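Long-range contacts in putative esterase PA1618 (Pseudomonas aeruginosa, PDB 4QD8), which probably hydrolyses the thioester bond of acyl-coenzyme A substrates, as a hotdog-fold enzyme of the PaaI thioesterase family: residues 113-118 with 132-137; 34-39 with 101-106; 91-96 with 125-130; 4-9 with 71-76. All blocks are in the same frame, centred on the assembly; numbering follows the deposited sequence.

Contact 1: 113-118 with 132-137; sequences THVWDI and RLTMAV
Val-137 lays its CG2 methyl over one face of the His-114 imidazole, displaced toward the rim and 3.7 Å from NE2, a CH-pi contact. The Trp-116 indole is met at its edge, near the ring plane, by Met-135, whose CG is 4.1 Å from CD1; the Arg-132 guanidinium has Val-115 CG1 at its edge. All belong to the antiparallel beta hairpin of strands 113-121 and 127-139, part of the curved sheet of the hotdog fold. His-114 with Met-135 and Trp-116 with Leu-133 are hydrogen-bonded pairs, each closed by two backbone bonds; Trp-116 N reaches Leu-133 O at 2.8 Å with 165° at the hydrogen. Val-115 and Thr-134 form the non-hydrogen-bonded pair between them, and Val-115 CA makes a CA-H...O contact of 3.2 Å with Leu-133 O. His-114, Trp-116, Leu-133 and Met-135 share the sheet face on which helix 56-72 packs. Ser-71 of that helix ties both rings through its OG, bonded to His-114 ND1 and Trp-116 NE1, which probably limits their rotation. Met-135 bends at chi2 (-66°), turning SD away from residues 113-118. On the other face, beside Val-115 and Thr-134, Arg-132 carries its CG anti to the backbone N (chi1 -166°), which leaves CG 3.4 Å from Trp-116 O. The polar ends here face the second subunit: Arg-132 NH2 bonds Asn-88 OD1 and Thr-134 OG1 bonds Asn-90 OD1, both of that subunit. Along the aliphatic stem of Arg-132, CG and CD each lie 3.8 Å from Val-115 CG1.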
loop_
_atom_site.group_PDB
_atom_site.type_symbol
_atom_site.label_atom_id
_atom_site.label_comp_id
_atom_site.label_asym_id
_atom_site.label_seq_id
_atom_site.Cartn_x
_atom_site.Cartn_y
_atom_site.Cartn_z
ATOM N N THR A 113 15.085 6.309 -5.976
ATOM C CA THR A 113 14.164 5.928 -4.897
ATOM C C THR A 113 14.857 5.075 -3.857
ATOM O O THR A 113 15.809 4.361 -4.163
ATOM C CB THR A 113 12.944 5.127 -5.412
ATOM O OG1 THR A 113 13.406 3.919 -6.026
ATOM C CG2 THR A 113 12.122 5.940 -6.400
ATOM N N HIS A 114 14.375 5.152 -2.619
ATOM C CA HIS A 114 14.840 4.277 -1.553
ATOM C C HIS A 114 13.615 3.581 -1.016
ATOM O O HIS A 114 12.546 4.187 -0.948
ATOM C CB HIS A 114 15.432 5.074 -0.390
ATOM C CG HIS A 114 16.742 5.726 -0.685
ATOM N ND1 HIS A 114 17.353 6.585 0.205
ATOM C CD2 HIS A 114 17.562 5.655 -1.764
ATOM C CE1 HIS A 114 18.499 7.003 -0.307
ATOM N NE2 HIS A 114 18.644 6.465 -1.502
ATOM N N VAL A 115 13.770 2.327 -0.622
ATOM C CA VAL A 115 12.670 1.593 0.014
ATOM C C VAL A 115 13.162 1.073 1.366
ATOM O O VAL A 115 14.190 0.387 1.447
ATOM C CB VAL A 115 12.173 0.436 -0.880
ATOM C CG1 VAL A 115 10.983 -0.281 -0.223
ATOM C CG2 VAL A 115 11.761 0.945 -2.259
ATOM N N TRP A 116 12.421 1.402 2.428
ATOM C CA TRP A 116 12.755 1.025 3.803
ATOM C C TRP A 116 11.691 0.096 4.391
ATOM O O TRP A 116 10.496 0.302 4.157
ATOM C CB TRP A 116 12.839 2.281 4.687
ATOM C CG TRP A 116 13.976 3.184 4.311
ATOM C CD1 TRP A 116 13.912 4.308 3.542
ATOM C CD2 TRP A 116 15.350 3.006 4.658
ATOM N NE1 TRP A 116 15.176 4.848 3.395
ATOM C CE2 TRP A 116 16.075 4.065 4.073
ATOM C CE3 TRP A 116 16.046 2.046 5.402
ATOM C CZ2 TRP A 116 17.471 4.197 4.214
ATOM C CZ3 TRP A 116 17.438 2.184 5.551
ATOM C CH2 TRP A 116 18.124 3.252 4.953
ATOM N N ASP A 117 12.147 -0.900 5.145
ATOM C CA ASP A 117 11.291 -1.829 5.881
ATOM C C ASP A 117 11.288 -1.335 7.326
ATOM O O ASP A 117 12.354 -1.210 7.937
ATOM C CB ASP A 117 11.902 -3.229 5.789
ATOM C CG ASP A 117 11.212 -4.240 6.683
ATOM O OD1 ASP A 117 9.986 -4.423 6.567
ATOM O OD2 ASP A 117 11.916 -4.879 7.484
ATOM N N ILE A 118 10.120 -1.010 7.883
ATOM C CA ILE A 118 10.100 -0.459 9.238
ATOM C C ILE A 118 9.200 -1.303 10.134
ATOM O O ILE A 118 8.017 -1.488 9.839
ATOM C CB ILE A 118 9.688 1.025 9.237
ATOM C CG1 ILE A 118 10.689 1.811 8.385
ATOM C CG2 ILE A 118 9.701 1.594 10.663
ATOM C CD1 ILE A 118 10.104 3.000 7.695
ATOM N N ARG A 132 6.087 0.071 5.167
ATOM C CA ARG A 132 7.083 0.158 4.102
ATOM C C ARG A 132 7.059 1.554 3.510
ATOM O O ARG A 132 5.995 2.130 3.228
ATOM C CB ARG A 132 6.892 -0.932 3.040
ATOM C CG ARG A 132 8.126 -1.072 2.120
ATOM C CD ARG A 132 8.062 -2.313 1.227
ATOM N NE ARG A 132 7.060 -2.162 0.186
ATOM C CZ ARG A 132 5.861 -2.730 0.196
ATOM N NH1 ARG A 132 5.512 -3.549 1.184
ATOM N NH2 ARG A 132 5.019 -2.491 -0.796
ATOM N N LEU A 133 8.244 2.134 3.368
ATOM C CA LEU A 133 8.346 3.523 2.947
ATOM C C LEU A 133 9.184 3.639 1.682
ATOM O O LEU A 133 10.279 3.082 1.612
ATOM C CB LEU A 133 9.028 4.341 4.049
ATOM C CG LEU A 133 9.291 5.824 3.744
ATOM C CD1 LEU A 133 7.998 6.595 3.516
ATOM C CD2 LEU A 133 10.091 6.425 4.927
ATOM N N THR A 134 8.642 4.333 0.689
ATOM C CA THR A 134 9.388 4.698 -0.527
ATOM C C THR A 134 9.723 6.189 -0.501
ATOM O O THR A 134 8.826 7.030 -0.448
ATOM C CB THR A 134 8.567 4.394 -1.768
ATOM O OG1 THR A 134 8.170 3.020 -1.724
ATOM C CG2 THR A 134 9.382 4.655 -3.063
ATOM N N MET A 135 11.021 6.504 -0.535
ATOM C CA MET A 135 11.500 7.884 -0.563
ATOM C C MET A 135 11.916 8.227 -1.980
ATOM O O MET A 135 12.430 7.375 -2.694
ATOM C CB MET A 135 12.731 8.027 0.343
ATOM C CG MET A 135 12.471 7.724 1.813
ATOM S SD MET A 135 11.363 8.924 2.571
ATOM C CE MET A 135 12.340 10.430 2.451
ATOM N N ALA A 136 11.684 9.470 -2.388
ATOM C CA ALA A 136 12.228 9.973 -3.650
ATOM C C ALA A 136 13.544 10.689 -3.361
ATOM O O ALA A 136 13.668 11.417 -2.382
ATOM C CB ALA A 136 11.262 10.915 -4.308
ATOM N N VAL A 137 14.523 10.477 -4.230
ATOM C CA VAL A 137 15.799 11.185 -4.136
ATOM C C VAL A 137 15.741 12.313 -5.164
ATOM O O VAL A 137 15.589 12.049 -6.357
ATOM C CB VAL A 137 16.975 10.248 -4.429
ATOM C CG1 VAL A 137 18.303 10.985 -4.224
ATOM C CG2 VAL A 137 16.907 9.034 -3.530
#

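Contact 2: 34-39 with 101-106; sequences DESLTA and TAVARA
Glu-35 opens the contact with a salt bridge to Arg-105: OE1 stands at the guanidinium edge, in its plane, 3.2 Å from NH1. The bond is weak, bent to 128° at the hydrogen, and the carboxylate plane is turned 75° from that of the guanidinium. At the backbone a water bridges the two segments, donating to Glu-35 O and accepting from Ala-106 N. Ser-36 places its CB over the centre of one guanidinium face, 4.1 Å above the plane, so the guanidinium is met on one face by Ser-36 and at its edge by Glu-35; Ser-36 OG turns to Asp-33 instead. Leu-37 forms a hydrogen-bonded antiparallel pair with Ala-104. Ala-104 N meets Leu-37 O almost straight, at 2.9 Å. Thr-38 faces Val-103 in a non-hydrogen-bonded pair. Its CG2, anti to the backbone N while OG1 stands beside it (chi1 -61°), touches Thr-101 CG2 at 3.7 Å, and its OG1 lies 3.7 Å from Val-103 CG2. At Ala-39, Ala-102 N comes in nearly along the C=O axis to Ala-39 O, 2.8 Å away. Leu-37, Ala-39, Ala-102 and Ala-104 point to the inner face of the hotdog sheet, where the long helix 56-72 lies; Leu-62 and Leu-66 of the helix pack on Ala-102, and Leu-66 also on Ala-104, the small side chains being consistent with a close approach. Strand 28-32 continues the sheet beyond 36-42, with Phe-29 against Leu-37 and Ala-39, while strand 113-121 flanks 99-106 and sets Ile-118 against Ala-102 and Ala-104.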
loop_
_atom_site.group_PDB
_atom_site.type_symbol
_atom_site.label_atom_id
_atom_site.label_comp_id
_atom_site.label_asym_id
_atom_site.label_seq_id
_atom_site.Cartn_x
_atom_site.Cartn_y
_atom_site.Cartn_z
ATOM N N ASP A 34 25.310 -1.157 11.685
ATOM C CA ASP A 34 25.728 -1.091 10.286
ATOM C C ASP A 34 24.589 -1.261 9.292
ATOM O O ASP A 34 24.755 -0.966 8.109
ATOM C CB ASP A 34 26.773 -2.164 9.987
ATOM C CG ASP A 34 28.120 -1.840 10.576
ATOM O OD1 ASP A 34 28.286 -0.717 11.108
ATOM O OD2 ASP A 34 29.014 -2.708 10.485
ATOM N N GLU A 35 23.442 -1.742 9.767
ATOM C CA GLU A 35 22.349 -2.105 8.870
ATOM C C GLU A 35 21.014 -1.507 9.267
ATOM O O GLU A 35 20.022 -1.746 8.595
ATOM C CB GLU A 35 22.132 -3.613 8.875
ATOM C CG GLU A 35 23.317 -4.466 8.546
ATOM C CD GLU A 35 23.011 -5.919 8.827
ATOM O OE1 GLU A 35 21.968 -6.177 9.470
ATOM O OE2 GLU A 35 23.800 -6.796 8.413
ATOM N N SER A 36 20.959 -0.789 10.380
ATOM C CA SER A 36 19.647 -0.353 10.875
ATOM C C SER A 36 19.708 0.915 11.704
ATOM O O SER A 36 20.767 1.300 12.201
ATOM C CB SER A 36 18.983 -1.472 11.686
ATOM O OG SER A 36 19.661 -1.680 12.916
ATOM N N LEU A 37 18.552 1.561 11.845
ATOM C CA LEU A 37 18.421 2.766 12.651
ATOM C C LEU A 37 17.144 2.597 13.468
ATOM O O LEU A 37 16.152 2.082 12.958
ATOM C CB LEU A 37 18.343 3.998 11.749
ATOM C CG LEU A 37 18.240 5.366 12.432
ATOM C CD1 LEU A 37 19.427 5.637 13.357
ATOM C CD2 LEU A 37 18.066 6.494 11.413
ATOM N N THR A 38 17.181 2.996 14.740
ATOM C CA THR A 38 16.075 2.724 15.672
ATOM C C THR A 38 15.613 4.016 16.352
ATOM O O THR A 38 16.440 4.827 16.772
ATOM C CB THR A 38 16.512 1.699 16.753
ATOM O OG1 THR A 38 16.869 0.452 16.134
ATOM C CG2 THR A 38 15.396 1.459 17.769
ATOM N N ALA A 39 14.291 4.216 16.438
ATOM C CA ALA A 39 13.710 5.356 17.152
ATOM C C ALA A 39 12.474 4.883 17.892
ATOM O O ALA A 39 11.835 3.930 17.470
ATOM C CB ALA A 39 13.321 6.474 16.178
ATOM N N THR A 101 8.504 1.247 19.578
ATOM C CA THR A 101 9.869 1.286 19.043
ATOM C C THR A 101 9.879 0.842 17.582
ATOM O O THR A 101 9.324 -0.206 17.253
ATOM C CB THR A 101 10.782 0.360 19.864
ATOM O OG1 THR A 101 10.822 0.819 21.222
ATOM C CG2 THR A 101 12.204 0.359 19.309
ATOM N N ALA A 102 10.503 1.642 16.716
ATOM C CA ALA A 102 10.551 1.337 15.289
ATOM C C ALA A 102 11.988 1.047 14.886
ATOM O O ALA A 102 12.905 1.737 15.320
ATOM C CB ALA A 102 10.010 2.510 14.480
ATOM N N VAL A 103 12.182 0.023 14.059
ATOM C CA VAL A 103 13.516 -0.291 13.530
ATOM C C VAL A 103 13.451 -0.257 12.009
ATOM O O VAL A 103 12.605 -0.920 11.415
ATOM C CB VAL A 103 13.989 -1.678 13.992
ATOM C CG1 VAL A 103 15.420 -1.959 13.519
ATOM C CG2 VAL A 103 13.931 -1.779 15.510
ATOM N N ALA A 104 14.334 0.515 11.386
ATOM C CA ALA A 104 14.359 0.626 9.933
ATOM C C ALA A 104 15.536 -0.141 9.345
ATOM O O ALA A 104 16.669 -0.025 9.830
ATOM C CB ALA A 104 14.418 2.088 9.500
ATOM N N ARG A 105 15.256 -0.890 8.286
ATOM C CA ARG A 105 16.271 -1.622 7.531
ATOM C C ARG A 105 16.053 -1.342 6.039
ATOM O O ARG A 105 14.933 -1.151 5.598
ATOM C CB ARG A 105 16.156 -3.120 7.815
ATOM C CG ARG A 105 16.566 -3.491 9.231
ATOM C CD ARG A 105 16.359 -4.964 9.535
ATOM N NE ARG A 105 16.715 -5.256 10.926
ATOM C CZ ARG A 105 17.959 -5.474 11.351
ATOM N NH1 ARG A 105 18.981 -5.445 10.497
ATOM N NH2 ARG A 105 18.190 -5.725 12.637
ATOM N N ALA A 106 17.126 -1.292 5.256
ATOM C CA ALA A 106 16.971 -0.987 3.838
ATOM C C ALA A 106 16.504 -2.204 3.048
ATOM O O ALA A 106 16.987 -3.325 3.276
ATOM C CB ALA A 106 18.295 -0.457 3.258
HETATM O O HOH W 1 19.531 -2.692 6.212
#

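Contact 3: 91-96 with 125-130; sequences HLRGLR and GKPSCI
Leu-92 and Arg-93, where the chain leaves strand 80-91, fasten the following loop to the start of strand 127-139, mainly by backbone bonds and one arginine. Ser-128 O accepts from both amides. Leu-92 N is 2.9 Å from Ser-128 O, standing well above the carbonyl plane, and Arg-93 N is 3.2 Å from the same oxygen, reaching it from the same face. The Arg-93 side chain, extended from CG to NE, passes Pro-127 O and delivers NH1 to it at 2.8 Å. This carbonyl oxygen lies in the guanidinium plane, at its edge, while NH1 sits on a lone pair of the oxygen, and the bond is 155° at the hydrogen. Over one guanidinium face, toward the rim, comes Lys-126 CB, 3.7 Å above the plane, the two side chains crossing at about a right angle. Lys-126 NZ remains 4.2 Å from Arg-93 NE, a proximity of like charges that is probably somewhat unfavourable. At the start of strand 127-139 the hotdog sheet carries a classic beta bulge: Ser-128 and Cys-129 both face Leu-120 of strand 113-121. On its other side Cys-129 pairs with His-91 of strand 80-91, antiparallel and non-hydrogen-bonded, with SG oblique to the imidazole and 3.9 Å from ND1. His-91 NE2 bonds Glu-64 of the fourth subunit, so the strand end also belongs to a subunit interface. Leu-92 directs CD1 across Pro-127, 3.7 Å from CB, and packs on Ile-107 of the second subunit. Further along the loop, Leu-95 brings CD1 within 3.8 Å of Ser-128 OG, and Val-100 touches both residues.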
loop_
_atom_site.group_PDB
_atom_site.type_symbol
_atom_site.label_atom_id
_atom_site.label_comp_id
_atom_site.label_asym_id
_atom_site.label_seq_id
_atom_site.Cartn_x
_atom_site.Cartn_y
_atom_site.Cartn_z
ATOM N N HIS A 91 -1.506 -2.187 10.616
ATOM C CA HIS A 91 -1.664 -2.062 12.050
ATOM C C HIS A 91 -2.016 -3.441 12.621
ATOM O O HIS A 91 -3.082 -3.991 12.345
ATOM C CB HIS A 91 -2.747 -1.009 12.362
ATOM C CG HIS A 91 -2.487 0.325 11.732
ATOM N ND1 HIS A 91 -1.326 1.045 11.958
ATOM C CD2 HIS A 91 -3.235 1.079 10.893
ATOM C CE1 HIS A 91 -1.375 2.174 11.281
ATOM N NE2 HIS A 91 -2.518 2.224 10.621
ATOM N N LEU A 92 -1.079 -4.007 13.373
ATOM C CA LEU A 92 -1.138 -5.393 13.824
ATOM C C LEU A 92 -1.753 -5.562 15.213
ATOM O O LEU A 92 -2.578 -6.451 15.432
ATOM C CB LEU A 92 0.263 -5.987 13.855
ATOM C CG LEU A 92 1.062 -5.827 12.563
ATOM C CD1 LEU A 92 2.471 -6.343 12.774
ATOM C CD2 LEU A 92 0.364 -6.566 11.411
ATOM N N ARG A 93 -1.310 -4.734 16.154
ATOM C CA ARG A 93 -1.768 -4.798 17.546
ATOM C C ARG A 93 -1.949 -3.397 18.085
ATOM O O ARG A 93 -1.145 -2.506 17.807
ATOM C CB ARG A 93 -0.737 -5.518 18.420
ATOM C CG ARG A 93 -0.699 -7.032 18.225
ATOM C CD ARG A 93 0.283 -7.686 19.173
ATOM N NE ARG A 93 0.248 -9.145 19.074
ATOM C CZ ARG A 93 0.914 -9.839 18.158
ATOM N NH1 ARG A 93 1.661 -9.207 17.260
ATOM N NH2 ARG A 93 0.833 -11.168 18.134
ATOM N N GLY A 94 -2.980 -3.199 18.898
ATOM C CA GLY A 94 -3.154 -1.914 19.549
ATOM C C GLY A 94 -2.211 -1.712 20.723
ATOM O O GLY A 94 -1.774 -2.675 21.369
ATOM N N LEU A 95 -1.870 -0.461 20.997
ATOM C CA LEU A 95 -1.051 -0.121 22.164
ATOM C C LEU A 95 -1.740 0.992 22.935
ATOM O O LEU A 95 -2.349 1.873 22.331
ATOM C CB LEU A 95 0.348 0.347 21.755
ATOM C CG LEU A 95 1.211 -0.675 21.020
ATOM C CD1 LEU A 95 2.470 -0.002 20.492
ATOM C CD2 LEU A 95 1.550 -1.803 21.957
ATOM N N ARG A 96 -1.642 0.959 24.265
ATOM C CA ARG A 96 -2.292 1.973 25.105
ATOM C C ARG A 96 -1.311 2.824 25.915
ATOM O O ARG A 96 -1.593 3.974 26.225
ATOM C CB ARG A 96 -3.319 1.331 26.050
ATOM C CG ARG A 96 -4.584 0.856 25.365
ATOM C CD ARG A 96 -5.716 0.593 26.368
ATOM N NE ARG A 96 -6.946 0.153 25.705
ATOM C CZ ARG A 96 -7.907 0.972 25.287
ATOM N NH1 ARG A 96 -7.790 2.283 25.460
ATOM N NH2 ARG A 96 -8.991 0.482 24.693
ATOM N N GLY A 125 7.299 -6.226 23.198
ATOM C CA GLY A 125 8.101 -6.803 22.137
ATOM C C GLY A 125 7.318 -7.452 21.011
ATOM O O GLY A 125 7.911 -7.894 20.027
ATOM N N LYS A 126 5.996 -7.519 21.138
ATOM C CA LYS A 126 5.169 -8.105 20.087
ATOM C C LYS A 126 4.981 -7.095 18.952
ATOM O O LYS A 126 4.779 -5.906 19.210
ATOM C CB LYS A 126 3.809 -8.501 20.650
ATOM C CG LYS A 126 3.909 -9.444 21.844
ATOM C CD LYS A 126 2.648 -10.268 22.029
ATOM C CE LYS A 126 1.491 -9.444 22.558
ATOM N NZ LYS A 126 0.407 -10.344 23.072
ATOM N N PRO A 127 5.067 -7.560 17.694
ATOM C CA PRO A 127 4.856 -6.671 16.539
ATOM C C PRO A 127 3.529 -5.916 16.631
ATOM O O PRO A 127 2.468 -6.542 16.814
ATOM C CB PRO A 127 4.816 -7.643 15.359
ATOM C CG PRO A 127 5.727 -8.768 15.778
ATOM C CD PRO A 127 5.487 -8.913 17.283
ATOM N N SER A 128 3.589 -4.590 16.492
ATOM C CA SER A 128 2.397 -3.756 16.592
ATOM C C SER A 128 2.041 -3.101 15.261
ATOM O O SER A 128 0.894 -2.753 15.020
ATOM C CB SER A 128 2.567 -2.676 17.664
ATOM O OG SER A 128 3.657 -1.807 17.369
ATOM N N CYS A 129 3.045 -2.907 14.408
ATOM C CA CYS A 129 2.809 -2.292 13.103
ATOM C C CYS A 129 3.986 -2.650 12.198
ATOM O O CYS A 129 5.120 -2.783 12.666
ATOM C CB CYS A 129 2.672 -0.766 13.261
ATOM S SG CYS A 129 2.488 0.191 11.739
ATOM N N ILE A 130 3.711 -2.846 10.911
ATOM C CA ILE A 130 4.796 -2.981 9.951
ATOM C C ILE A 130 4.555 -1.957 8.860
ATOM O O ILE A 130 3.432 -1.819 8.377
ATOM C CB ILE A 130 4.930 -4.411 9.362
ATOM C CG1 ILE A 130 6.015 -4.433 8.274
ATOM C CG2 ILE A 130 3.584 -4.935 8.802
ATOM C CD1 ILE A 130 6.386 -5.849 7.841
#

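Contact 4: 4-9 with 71-76; sequences WRQTPD and SYLCVD
Trp-4 and Leu-73 cross obliquely, indole CE3 3.7 Å from Leu-73 CB, where the N-terminal arm wraps over the C-terminal end of the long hotdog helix 56-72. Cys-74 SG comes to the same ring atom, 3.6 Å from Trp-4 CE3, as a sulfur-aromatic contact oblique to the ring. Pro-8 CG lies over one indole face, toward its rim, and also touches Leu-73 CD1, which it meets at 4.1 Å. The other branch, CD2, packs 3.6 Å from Gln-6 CG, so Leu-73 is gripped along its length by the arm. Trp-4 NE1 is held by Asp-33 O, and the ring also packs on Leu-37 and Trp-116 of the sheet. Leu-73 O takes two amides: Arg-5 N at 2.8 Å, in the carbonyl plane, and Gln-6 N tilted from it. Arg-5 CG is anti to the backbone N (chi1 -174°), and the side chain, extended from CG to NE, passes Val-75 O to reach Asp-76. There guanidinium and carboxylate stack, their planes 15° apart, in a long salt bridge of charges alone; Asp-76 OD1 bonds Ser-78 OG. Asp-76 CA lies over one guanidinium face, toward its rim, 3.5 Å above the plane.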
loop_
_atom_site.group_PDB
_atom_site.type_symbol
_atom_site.label_atom_id
_atom_site.label_comp_id
_atom_site.label_asym_id
_atom_site.label_seq_id
_atom_site.Cartn_x
_atom_site.Cartn_y
_atom_site.Cartn_z
ATOM N N TRP A 4 25.491 3.336 5.772
ATOM C CA TRP A 4 25.433 4.784 5.897
ATOM C C TRP A 4 26.507 5.511 5.115
ATOM O O TRP A 4 27.631 5.012 4.987
ATOM C CB TRP A 4 25.539 5.166 7.377
ATOM C CG TRP A 4 24.646 4.342 8.239
ATOM C CD1 TRP A 4 25.018 3.455 9.208
ATOM C CD2 TRP A 4 23.221 4.315 8.191
ATOM N NE1 TRP A 4 23.904 2.877 9.770
ATOM C CE2 TRP A 4 22.786 3.390 9.159
ATOM C CE3 TRP A 4 22.265 4.985 7.415
ATOM C CZ2 TRP A 4 21.432 3.125 9.383
ATOM C CZ3 TRP A 4 20.925 4.716 7.627
ATOM C CH2 TRP A 4 20.520 3.799 8.612
ATOM N N ARG A 5 26.158 6.688 4.598
ATOM C CA ARG A 5 27.150 7.615 4.068
ATOM C C ARG A 5 27.599 8.520 5.198
ATOM O O ARG A 5 28.774 8.533 5.569
ATOM C CB ARG A 5 26.574 8.458 2.938
ATOM C CG ARG A 5 27.593 9.344 2.246
ATOM C CD ARG A 5 26.941 10.042 1.097
ATOM N NE ARG A 5 27.885 10.653 0.166
ATOM C CZ ARG A 5 28.286 11.918 0.230
ATOM N NH1 ARG A 5 27.853 12.711 1.204
ATOM N NH2 ARG A 5 29.127 12.392 -0.680
ATOM N N GLN A 6 26.655 9.282 5.745
ATOM C CA GLN A 6 26.910 9.995 6.988
ATOM C C GLN A 6 26.727 9.069 8.185
ATOM O O GLN A 6 25.664 8.465 8.360
ATOM C CB GLN A 6 26.004 11.214 7.124
ATOM C CG GLN A 6 25.971 11.739 8.548
ATOM C CD GLN A 6 26.093 13.244 8.636
ATOM O OE1 GLN A 6 27.182 13.776 8.885
ATOM N NE2 GLN A 6 24.974 13.945 8.448
ATOM N N THR A 7 27.764 8.953 9.009
ATOM C CA THR A 7 27.689 8.158 10.230
ATOM C C THR A 7 26.607 8.726 11.148
ATOM O O THR A 7 26.603 9.916 11.428
ATOM C CB THR A 7 29.032 8.150 10.964
ATOM O OG1 THR A 7 29.998 7.454 10.169
ATOM C CG2 THR A 7 28.911 7.448 12.297
ATOM N N PRO A 8 25.667 7.877 11.593
ATOM C CA PRO A 8 24.595 8.434 12.428
ATOM C C PRO A 8 25.145 9.007 13.728
ATOM O O PRO A 8 25.985 8.389 14.372
ATOM C CB PRO A 8 23.710 7.217 12.727
ATOM C CG PRO A 8 24.031 6.216 11.625
ATOM C CD PRO A 8 25.498 6.433 11.352
ATOM N N ASP A 9 24.677 10.195 14.085
ATOM C CA ASP A 9 24.981 10.774 15.381
ATOM C C ASP A 9 23.648 11.123 16.043
ATOM O O ASP A 9 22.951 12.042 15.608
ATOM C CB ASP A 9 25.866 12.005 15.229
ATOM C CG ASP A 9 26.128 12.688 16.548
ATOM O OD1 ASP A 9 25.288 13.522 16.955
ATOM O OD2 ASP A 9 27.156 12.371 17.195
ATOM N N SER A 71 17.215 7.796 5.034
ATOM C CA SER A 71 17.551 8.213 3.663
ATOM C C SER A 71 18.527 9.372 3.635
ATOM O O SER A 71 19.465 9.382 2.840
ATOM C CB SER A 71 16.299 8.582 2.871
ATOM O OG SER A 71 15.746 7.430 2.288
ATOM N N TYR A 72 18.309 10.348 4.506
ATOM C CA TYR A 72 19.224 11.478 4.586
ATOM C C TYR A 72 20.651 11.080 4.920
ATOM O O TYR A 72 21.598 11.710 4.440
ATOM C CB TYR A 72 18.694 12.518 5.564
ATOM C CG TYR A 72 17.935 13.581 4.836
ATOM C CD1 TYR A 72 18.610 14.597 4.166
ATOM C CD2 TYR A 72 16.545 13.554 4.773
ATOM C CE1 TYR A 72 17.920 15.577 3.474
ATOM C CE2 TYR A 72 15.849 14.525 4.087
ATOM C CZ TYR A 72 16.540 15.536 3.441
ATOM O OH TYR A 72 15.843 16.505 2.764
ATOM N N LEU A 73 20.803 10.011 5.690
ATOM C CA LEU A 73 22.122 9.524 6.099
ATOM C C LEU A 73 22.762 8.673 5.009
ATOM O O LEU A 73 23.900 8.227 5.152
ATOM C CB LEU A 73 22.006 8.693 7.380
ATOM C CG LEU A 73 21.572 9.435 8.645
ATOM C CD1 LEU A 73 21.214 8.476 9.742
ATOM C CD2 LEU A 73 22.707 10.356 9.100
ATOM N N CYS A 74 22.022 8.438 3.928
ATOM C CA CYS A 74 22.507 7.581 2.847
ATOM C C CYS A 74 22.766 8.317 1.537
ATOM O O CYS A 74 23.417 7.773 0.645
ATOM C CB CYS A 74 21.537 6.425 2.588
ATOM S SG CYS A 74 21.482 5.193 3.895
ATOM N N VAL A 75 22.265 9.536 1.403
ATOM C CA VAL A 75 22.521 10.286 0.172
ATOM C C VAL A 75 23.626 11.310 0.315
ATOM O O VAL A 75 24.039 11.655 1.421
ATOM C CB VAL A 75 21.274 11.028 -0.353
ATOM C CG1 VAL A 75 20.164 10.051 -0.645
ATOM C CG2 VAL A 75 20.838 12.103 0.626
ATOM N N ASP A 76 24.104 11.777 -0.835
ATOM C CA ASP A 76 24.992 12.918 -0.914
ATOM C C ASP A 76 24.154 14.178 -0.745
ATOM O O ASP A 76 23.519 14.649 -1.687
ATOM C CB ASP A 76 25.684 12.926 -2.279
ATOM C CG ASP A 76 26.620 14.110 -2.466
ATOM O OD1 ASP A 76 26.675 15.005 -1.592
ATOM O OD2 ASP A 76 27.295 14.148 -3.516
#

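How the contacts relate
Contacts 1 and 2 are ladders of one antiparallel sheet, their centres about 13 Å apart, meeting where strands 113-121 and 99-106 are neighbours. Contact 3 shares strand 127-139 with contact 1 and lies about 21 Å from it, toward the other end of that strand. Contact 4 stands at the opposite side of the chain's centre from contact 3, about 28 Å away centre to centre, joined to contact 1 through Ser-71 and to contact 2 through Trp-4 on Leu-37. Along the chain, contacts 2 and 4 cross, as do 2 and 3 and 1 and 3. The N-terminal arm, central helix and sheet thus form one interlocked hotdog subunit, with contacts 1 and 3 also reaching the second subunit.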